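Local coordinates for protein putative methylase (Clostridium difficile, PDB 3LDU) that probably methylates guanine bases of ribosomal RNA and binds GTP, at residues 140-144 / 229-235; 218-224 / 248-253; 8-14 / 59-65. All blocks are in the same frame, centred on the assembly; numbering follows the deposited sequence. Where two conformers were deposited one is given.

Contact 1. Residues 140-144 / 229-235; sequences KEKYP and ISEKWRT. With FMT (formic acid), chain C.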
# COMPACT_ATOMS: atom_id res chain seq x y z
N LYS A 140 27.71 -1.84 10.64
CA LYS A 140 26.60 -1.96 11.58
C LYS A 140 25.26 -1.97 10.84
O LYS A 140 25.18 -2.46 9.71
CB LYS A 140 26.64 -0.86 12.65
CG LYS A 140 27.95 -0.82 13.46
CD LYS A 140 28.30 -2.20 14.00
CE LYS A 140 29.58 -2.18 14.84
NZ LYS A 140 29.41 -1.39 16.09
N GLU A 141 24.22 -1.43 11.46
CA GLU A 141 22.88 -1.51 10.86
C GLU A 141 22.67 -0.55 9.67
O GLU A 141 23.39 0.42 9.50
CB GLU A 141 21.78 -1.35 11.92
CG GLU A 141 21.48 0.08 12.34
CD GLU A 141 22.49 0.63 13.34
OE1 GLU A 141 23.57 0.01 13.54
OE2 GLU A 141 22.21 1.69 13.95
N LYS A 142 21.66 -0.86 8.87
CA LYS A 142 21.47 -0.24 7.56
C LYS A 142 20.44 0.91 7.56
O LYS A 142 19.35 0.78 8.13
CB LYS A 142 21.06 -1.33 6.56
CG LYS A 142 20.93 -0.90 5.10
CD LYS A 142 20.56 -2.12 4.23
CE LYS A 142 20.09 -1.70 2.84
NZ LYS A 142 19.42 -2.81 2.08
N TYR A 143 20.83 2.02 6.94
CA TYR A 143 20.00 3.22 6.75
C TYR A 143 19.93 3.49 5.25
O TYR A 143 20.78 4.21 4.72
CB TYR A 143 20.65 4.42 7.46
CG TYR A 143 20.66 4.29 8.97
CD1 TYR A 143 19.73 4.96 9.76
CD2 TYR A 143 21.59 3.47 9.61
CE1 TYR A 143 19.74 4.83 11.15
CE2 TYR A 143 21.60 3.33 10.99
CZ TYR A 143 20.67 4.01 11.75
OH TYR A 143 20.68 3.87 13.12
N PRO A 144 18.93 2.90 4.56
CA PRO A 144 18.94 2.98 3.10
C PRO A 144 18.54 4.38 2.65
O PRO A 144 17.50 4.88 3.07
CB PRO A 144 17.87 1.96 2.67
CG PRO A 144 17.62 1.11 3.93
CD PRO A 144 17.83 2.07 5.06
N ILE A 229 13.01 -2.30 8.72
CA ILE A 229 14.45 -2.03 8.82
C ILE A 229 14.79 -1.07 9.97
O ILE A 229 15.83 -1.24 10.61
CB ILE A 229 15.02 -1.50 7.48
CG1 ILE A 229 16.54 -1.61 7.45
CG2 ILE A 229 14.56 -0.06 7.22
CD1 ILE A 229 17.06 -3.03 7.63
N SER A 230 13.93 -0.09 10.25
CA SER A 230 14.23 0.92 11.29
C SER A 230 14.13 0.39 12.72
O SER A 230 14.52 1.08 13.68
CB SER A 230 13.31 2.14 11.15
OG SER A 230 11.94 1.74 11.14
N GLU A 231 13.61 -0.83 12.88
CA GLU A 231 13.57 -1.44 14.20
C GLU A 231 14.98 -1.73 14.71
O GLU A 231 15.18 -1.89 15.92
CB GLU A 231 12.74 -2.73 14.19
CG GLU A 231 11.26 -2.48 14.00
CD GLU A 231 10.47 -3.76 14.12
OE1 GLU A 231 10.35 -4.47 13.10
OE2 GLU A 231 9.97 -4.05 15.23
N LYS A 232 15.95 -1.79 13.80
CA LYS A 232 17.34 -2.01 14.21
C LYS A 232 18.14 -0.72 14.43
O LYS A 232 19.29 -0.77 14.87
CB LYS A 232 18.08 -2.89 13.19
CG LYS A 232 17.40 -4.24 12.94
CD LYS A 232 18.19 -5.04 11.91
CE LYS A 232 17.55 -6.39 11.63
NZ LYS A 232 17.46 -7.23 12.86
N TRP A 233 17.54 0.43 14.15
CA TRP A 233 18.28 1.69 14.23
C TRP A 233 18.63 2.08 15.66
O TRP A 233 17.75 2.22 16.50
CB TRP A 233 17.47 2.82 13.61
CG TRP A 233 17.34 2.75 12.12
CD1 TRP A 233 17.89 1.81 11.29
CD2 TRP A 233 16.64 3.67 11.28
NE1 TRP A 233 17.54 2.09 9.98
CE2 TRP A 233 16.78 3.23 9.95
CE3 TRP A 233 15.90 4.84 11.53
CZ2 TRP A 233 16.21 3.90 8.87
CZ3 TRP A 233 15.34 5.50 10.46
CH2 TRP A 233 15.49 5.04 9.15
N ARG A 234 19.92 2.27 15.91
CA ARG A 234 20.39 2.72 17.22
C ARG A 234 19.92 4.14 17.52
O ARG A 234 19.89 4.56 18.68
CB ARG A 234 21.92 2.67 17.28
CG ARG A 234 22.46 1.26 17.36
CD ARG A 234 23.98 1.26 17.25
NE ARG A 234 24.41 1.50 15.88
CZ ARG A 234 25.55 2.08 15.54
NH1 ARG A 234 26.41 2.50 16.47
NH2 ARG A 234 25.85 2.24 14.26
N THR A 235 19.56 4.88 16.47
CA THR A 235 19.16 6.28 16.60
C THR A 235 17.71 6.44 17.07
O THR A 235 17.28 7.55 17.36
CB THR A 235 19.35 7.05 15.27
OG1 THR A 235 18.51 6.48 14.25
CG2 THR A 235 20.80 6.99 14.82
C FMT C . 17.26 8.67 12.17
O1 FMT C . 16.89 9.48 13.03
O2 FMT C . 18.35 8.09 12.18
O HOH W 1 18.67 -1.27 10.10
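Two loops meet here, the approach to strand 145-150 and the short 3-10 turn 229-232 with the residues after it. Charge pairing dominates one end. The Glu141 carboxylate forms a salt bridge with the Arg234 guanidinium, whose NE lies 2.9 Å from both OE1 and OE2 of Glu141; a weak bond of 3.3 Å runs from Arg234 NH2 to Glu141 OE1. Glu141 OE2 also accepts the Arg234 backbone N at 3.1 Å and Tyr143 OH at 2.8 Å, so one carboxylate holds both loops. Arg234 NH2 has a second partner in the carbonyl of Tyr92, and the aliphatic part of Lys140 lies over a face of the guanidinium. The contact thus joins the THUMP domain, which supplies 140-144, to an excursion of the methyltransferase domain between helices 208-217 and 238-251, away from the GTP site. Aromatic packing fills the middle: the Tyr143 ring stacks face-to-face on the five-membered ring of Trp233, centroids 3.8 Å apart and planes at 20°, with Tyr143 CE1 3.3 Å from Trp233 CD2. Ile158 of strand 153-159 touches both side chains. Hydrogen bonds to main-chain carbonyls secure the other end. Trp233 NE1 donates to Lys142 O at 2.9 Å, and a water bridges Lys142 O and Ile229 O, 2.9 Å from each. Apolar contact is looser there, Pro144 CD lying 4.5 Å from Ile229 CG2. Beyond the stack, Thr235 OG1 donates to O2 of a formic acid at 2.6 Å, a molecule probably from the crystallisation liquor.

Contact 2. Residues 218-224 / 248-253; sequences INMAPGL and AFNKID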
# COMPACT_ATOMS: atom_id res chain seq x y z
N ILE A 218 -11.35 -6.53 11.96
CA ILE A 218 -10.97 -6.81 13.34
C ILE A 218 -9.90 -5.83 13.85
O ILE A 218 -9.35 -6.02 14.93
CB ILE A 218 -10.48 -8.27 13.53
CG1 ILE A 218 -9.26 -8.56 12.67
CG2 ILE A 218 -11.62 -9.24 13.21
CD1 ILE A 218 -8.59 -9.89 13.00
N ASN A 219 -9.64 -4.79 13.07
CA ASN A 219 -8.63 -3.77 13.42
C ASN A 219 -7.25 -4.39 13.68
O ASN A 219 -6.56 -4.02 14.64
CB ASN A 219 -9.09 -2.95 14.64
CG ASN A 219 -8.37 -1.62 14.75
OD1 ASN A 219 -8.04 -0.99 13.74
ND2 ASN A 219 -8.13 -1.18 15.98
N MSE A 220 -6.86 -5.33 12.84
CA MSE A 220 -5.52 -5.90 12.90
C MSE A 220 -4.58 -5.05 12.06
O MSE A 220 -4.78 -4.88 10.87
CB MSE A 220 -5.52 -7.33 12.38
CG MSE A 220 -4.12 -7.95 12.36
SE MSE A 220 -4.16 -9.75 11.62
CE MSE A 220 -5.18 -10.59 13.05
N ALA A 221 -3.53 -4.52 12.69
CA ALA A 221 -2.61 -3.64 12.00
C ALA A 221 -1.89 -4.40 10.90
O ALA A 221 -1.49 -5.55 11.11
CB ALA A 221 -1.57 -3.07 13.01
N PRO A 222 -1.69 -3.77 9.72
CA PRO A 222 -1.04 -4.46 8.61
C PRO A 222 0.37 -4.93 8.95
O PRO A 222 0.79 -5.99 8.48
CB PRO A 222 -0.99 -3.40 7.49
CG PRO A 222 -1.29 -2.10 8.18
CD PRO A 222 -2.17 -2.43 9.33
N GLY A 223 1.08 -4.17 9.78
CA GLY A 223 2.48 -4.49 10.07
C GLY A 223 2.71 -5.43 11.24
O GLY A 223 3.85 -5.65 11.65
N LEU A 224 1.63 -6.00 11.77
CA LEU A 224 1.69 -6.76 13.03
C LEU A 224 2.58 -7.99 12.95
O LEU A 224 3.25 -8.35 13.92
CB LEU A 224 0.28 -7.15 13.48
CG LEU A 224 0.01 -7.54 14.93
CD1 LEU A 224 0.49 -6.48 15.94
CD2 LEU A 224 -1.47 -7.85 15.10
N ALA A 248 -0.65 -2.42 19.20
CA ALA A 248 -1.38 -2.96 18.05
C ALA A 248 -1.97 -4.32 18.36
O ALA A 248 -3.11 -4.61 17.98
CB ALA A 248 -0.49 -3.02 16.81
N PHE A 249 -1.22 -5.17 19.06
CA PHE A 249 -1.76 -6.47 19.43
C PHE A 249 -3.02 -6.33 20.29
O PHE A 249 -4.01 -7.03 20.09
CB PHE A 249 -0.70 -7.31 20.16
CG PHE A 249 -1.20 -8.66 20.57
CD1 PHE A 249 -1.34 -9.67 19.63
CD2 PHE A 249 -1.54 -8.92 21.88
CE1 PHE A 249 -1.81 -10.91 20.00
CE2 PHE A 249 -2.01 -10.16 22.27
CZ PHE A 249 -2.15 -11.16 21.33
N ASN A 250 -2.97 -5.39 21.23
CA ASN A 250 -4.07 -5.15 22.17
C ASN A 250 -5.30 -4.53 21.51
O ASN A 250 -6.41 -4.59 22.05
CB ASN A 250 -3.60 -4.27 23.33
CG ASN A 250 -2.61 -4.98 24.25
OD1 ASN A 250 -1.74 -4.35 24.84
ND2 ASN A 250 -2.76 -6.30 24.38
N LYS A 251 -5.10 -3.92 20.34
CA LYS A 251 -6.19 -3.24 19.64
C LYS A 251 -6.98 -4.18 18.73
O LYS A 251 -8.02 -3.79 18.21
CB LYS A 251 -5.66 -2.06 18.83
CG LYS A 251 -5.14 -0.90 19.67
CD LYS A 251 -6.03 0.33 19.53
CE LYS A 251 -5.27 1.61 19.86
NZ LYS A 251 -5.03 1.80 21.32
N ILE A 252 -6.50 -5.41 18.55
CA ILE A 252 -7.25 -6.39 17.77
C ILE A 252 -8.60 -6.65 18.41
O ILE A 252 -8.68 -6.92 19.61
CB ILE A 252 -6.50 -7.73 17.64
CG1 ILE A 252 -5.24 -7.56 16.79
CG2 ILE A 252 -7.40 -8.78 17.02
CD1 ILE A 252 -4.49 -8.86 16.56
N ASP A 253 -9.66 -6.56 17.61
CA ASP A 253 -11.01 -6.79 18.12
C ASP A 253 -11.28 -8.29 18.20
O ASP A 253 -11.60 -8.93 17.20
CB ASP A 253 -12.03 -6.09 17.22
CG ASP A 253 -13.45 -6.19 17.75
OD1 ASP A 253 -13.71 -7.06 18.62
OD2 ASP A 253 -14.30 -5.40 17.30
O HOH W 2 -3.95 -4.44 15.50
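Leu224 and Ile252 form the apolar centre, with Leu224 CD2 3.5 Å from Ile252 CD1. The other Leu224 methyl, CD1, lies 3.7 Å from Ala248 CB, so this side chain reaches from Ala248 on the last turn of helix 238-251 to Ile252 just beyond its end. Ala221 CB meets Ala248 CB at 4.0 Å, and the selenomethionine Met220 brings CE to 4.0 Å from Ile252 CD1; a type I turn from Ala221 to Leu224 lets both of its end residues face the helix. Met54 and Trp55 of helix 48-55 pack against Ala221. Further out, a water links the backbones: it donates to Asn219 O (2.8 Å) and Ala248 O (2.6 Å) and accepts Ala221 N (2.8 Å). At the polar edge, Asp253 N donates an almost linear hydrogen bond of 2.8 Å to Ile218 O, while Asn219 ND2 reaches Lys251 O in a weak one of 3.4 Å. The Asp253 carboxylate turns to Ser256 and the Lys251 amine to Asp247. The two helix ends are thereby tied side by side: 238-251 where it runs out into Ile252 and Asp253, and 208-217 where Asn219, with positive phi, is the C-prime residue of a Schellman motif.

Contact 3. Residues 8-14 / 59-65; sequences TLISPCF and AERVHLK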
# COMPACT_ATOMS: atom_id res chain seq x y z
N THR A 8 9.30 14.63 9.86
CA THR A 8 8.56 14.76 8.61
C THR A 8 8.75 13.46 7.85
O THR A 8 9.89 13.08 7.55
CB THR A 8 9.06 15.93 7.77
OG1 THR A 8 8.86 17.14 8.51
CG2 THR A 8 8.30 16.02 6.45
N LEU A 9 7.64 12.77 7.56
CA LEU A 9 7.68 11.50 6.85
C LEU A 9 7.02 11.65 5.50
O LEU A 9 6.19 12.55 5.29
CB LEU A 9 6.95 10.41 7.65
CG LEU A 9 7.36 10.22 9.12
CD1 LEU A 9 6.57 9.10 9.78
CD2 LEU A 9 8.87 9.96 9.23
N ILE A 10 7.41 10.78 4.58
CA ILE A 10 6.80 10.71 3.27
C ILE A 10 6.37 9.28 2.97
O ILE A 10 7.18 8.33 3.09
CB ILE A 10 7.79 11.14 2.20
CG1 ILE A 10 8.35 12.53 2.52
CG2 ILE A 10 7.12 11.12 0.80
CD1 ILE A 10 9.50 12.91 1.64
N SER A 11 5.11 9.11 2.58
CA SER A 11 4.65 7.80 2.14
C SER A 11 4.18 7.82 0.71
O SER A 11 3.21 8.49 0.38
CB SER A 11 3.55 7.27 3.05
OG SER A 11 4.10 6.85 4.28
N PRO A 12 4.90 7.10 -0.16
CA PRO A 12 4.49 6.96 -1.55
C PRO A 12 3.27 6.05 -1.61
O PRO A 12 3.03 5.23 -0.71
CB PRO A 12 5.69 6.26 -2.20
CG PRO A 12 6.81 6.36 -1.21
CD PRO A 12 6.17 6.42 0.13
N CYS A 13 2.47 6.21 -2.65
CA CYS A 13 1.34 5.33 -2.87
C CYS A 13 1.05 5.32 -4.35
O CYS A 13 1.52 6.19 -5.08
CB CYS A 13 0.10 5.84 -2.13
SG CYS A 13 -0.43 7.52 -2.64
N PHE A 14 0.27 4.35 -4.81
CA PHE A 14 -0.09 4.35 -6.21
C PHE A 14 -1.02 5.52 -6.52
O PHE A 14 -1.74 6.00 -5.65
CB PHE A 14 -0.65 2.99 -6.64
CG PHE A 14 0.43 2.00 -6.96
CD1 PHE A 14 0.93 1.15 -5.99
CD2 PHE A 14 0.98 1.95 -8.23
CE1 PHE A 14 1.94 0.25 -6.29
CE2 PHE A 14 1.99 1.05 -8.54
CZ PHE A 14 2.47 0.20 -7.56
N ALA A 59 0.01 2.77 2.18
CA ALA A 59 1.35 3.29 1.92
C ALA A 59 2.23 2.19 1.35
O ALA A 59 2.19 1.06 1.83
CB ALA A 59 1.97 3.82 3.22
N GLU A 60 3.06 2.52 0.37
CA GLU A 60 3.98 1.52 -0.16
C GLU A 60 5.23 1.44 0.70
O GLU A 60 5.93 0.43 0.69
CB GLU A 60 4.38 1.82 -1.60
CG GLU A 60 3.22 1.83 -2.57
CD GLU A 60 2.52 0.49 -2.66
OE1 GLU A 60 3.21 -0.56 -2.68
OE2 GLU A 60 1.27 0.48 -2.75
N ARG A 61 5.50 2.52 1.44
CA ARG A 61 6.57 2.53 2.43
C ARG A 61 6.57 3.85 3.17
O ARG A 61 5.71 4.70 2.94
CB ARG A 61 7.94 2.21 1.82
CG ARG A 61 8.31 3.07 0.63
CD ARG A 61 9.72 2.74 0.15
NE ARG A 61 9.84 1.38 -0.36
CZ ARG A 61 10.34 0.36 0.33
NH1 ARG A 61 10.41 -0.85 -0.22
NH2 ARG A 61 10.76 0.54 1.57
N VAL A 62 7.45 3.95 4.16
CA VAL A 62 7.47 5.13 5.01
C VAL A 62 8.90 5.66 5.01
O VAL A 62 9.82 4.97 5.44
CB VAL A 62 7.05 4.80 6.45
CG1 VAL A 62 7.21 6.05 7.36
CG2 VAL A 62 5.61 4.28 6.48
N HIS A 63 9.07 6.87 4.47
CA HIS A 63 10.39 7.51 4.40
C HIS A 63 10.53 8.61 5.44
O HIS A 63 9.60 9.37 5.69
CB HIS A 63 10.58 8.17 3.04
CG HIS A 63 10.64 7.21 1.89
ND1 HIS A 63 11.82 6.72 1.39
CD2 HIS A 63 9.65 6.66 1.14
CE1 HIS A 63 11.57 5.90 0.38
NE2 HIS A 63 10.25 5.85 0.21
N LEU A 64 11.71 8.69 6.04
CA LEU A 64 12.05 9.82 6.90
C LEU A 64 12.71 10.90 6.02
O LEU A 64 13.76 10.67 5.44
CB LEU A 64 13.01 9.36 8.00
CG LEU A 64 13.59 10.50 8.85
CD1 LEU A 64 12.48 11.22 9.61
CD2 LEU A 64 14.62 9.95 9.82
N LYS A 65 12.07 12.06 5.91
CA LYS A 65 12.59 13.12 5.06
C LYS A 65 13.77 13.79 5.74
O LYS A 65 13.68 14.19 6.91
CB LYS A 65 11.53 14.16 4.78
CG LYS A 65 11.90 15.13 3.67
CD LYS A 65 10.78 16.12 3.44
CE LYS A 65 11.15 17.14 2.38
NZ LYS A 65 10.00 18.05 2.10
O HOH W 3 12.16 14.83 9.21
O HOH W 4 -0.51 2.55 -2.70
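Strands 7-12 and 63-70 run antiparallel, their short segments at 138° with axes approaching to 4.6 Å. Ile10 and His63 form the hydrogen-bonded pair, N to O at 2.8 Å both ways; Leu9 and Leu64 are the adjoining non-hydrogen-bonded pair, and Lys65 N donates to Thr8 O at 2.9 Å. Pro12 has no N-H to offer, and Arg61 O is taken instead by Ser11 OG at 3.0 Å. The register then slips by one residue, so that Glu60 N reaches Pro12 O at 2.9 Å. On one face Leu9 CD2 packs against Leu64 CD1 (3.8 Å), beneath helix 48-55; on the other lie Ile10 and His63, with Pro12 CD 3.6 Å from His63 CD2. Glu60 OE2 and Phe14 N share a water, at 2.7 and 2.9 Å, although the carboxylate also binds Thr182 and Arg180. First strand paired with last, in a beta-alpha-beta-beta-alpha-beta order, is the hallmark of the ferredoxin-like fold.

Overall arrangement
From the N terminus, contact 3 closes first: the chain passes through two helices and a strand hairpin before 59-65 returns to 8-14, completing the ferredoxin-like unit. Strand 63-70 then leads into the THUMP domain, with which it shares a sheet. Contacts 1 and 2 follow and cross. The loop opened at 140-144 closes at 229-235, after 218-224 has opened contact 2, which closes last at 248-253. Contact 1 therefore joins THUMP to methyltransferase, while contact 2 binds the base of the intervening excursion. Residues 159-161 lie between contacts 1 and 3, whose nearest atoms are about 5 Å apart, and helix 48-55 touches both contacts 2 and 3.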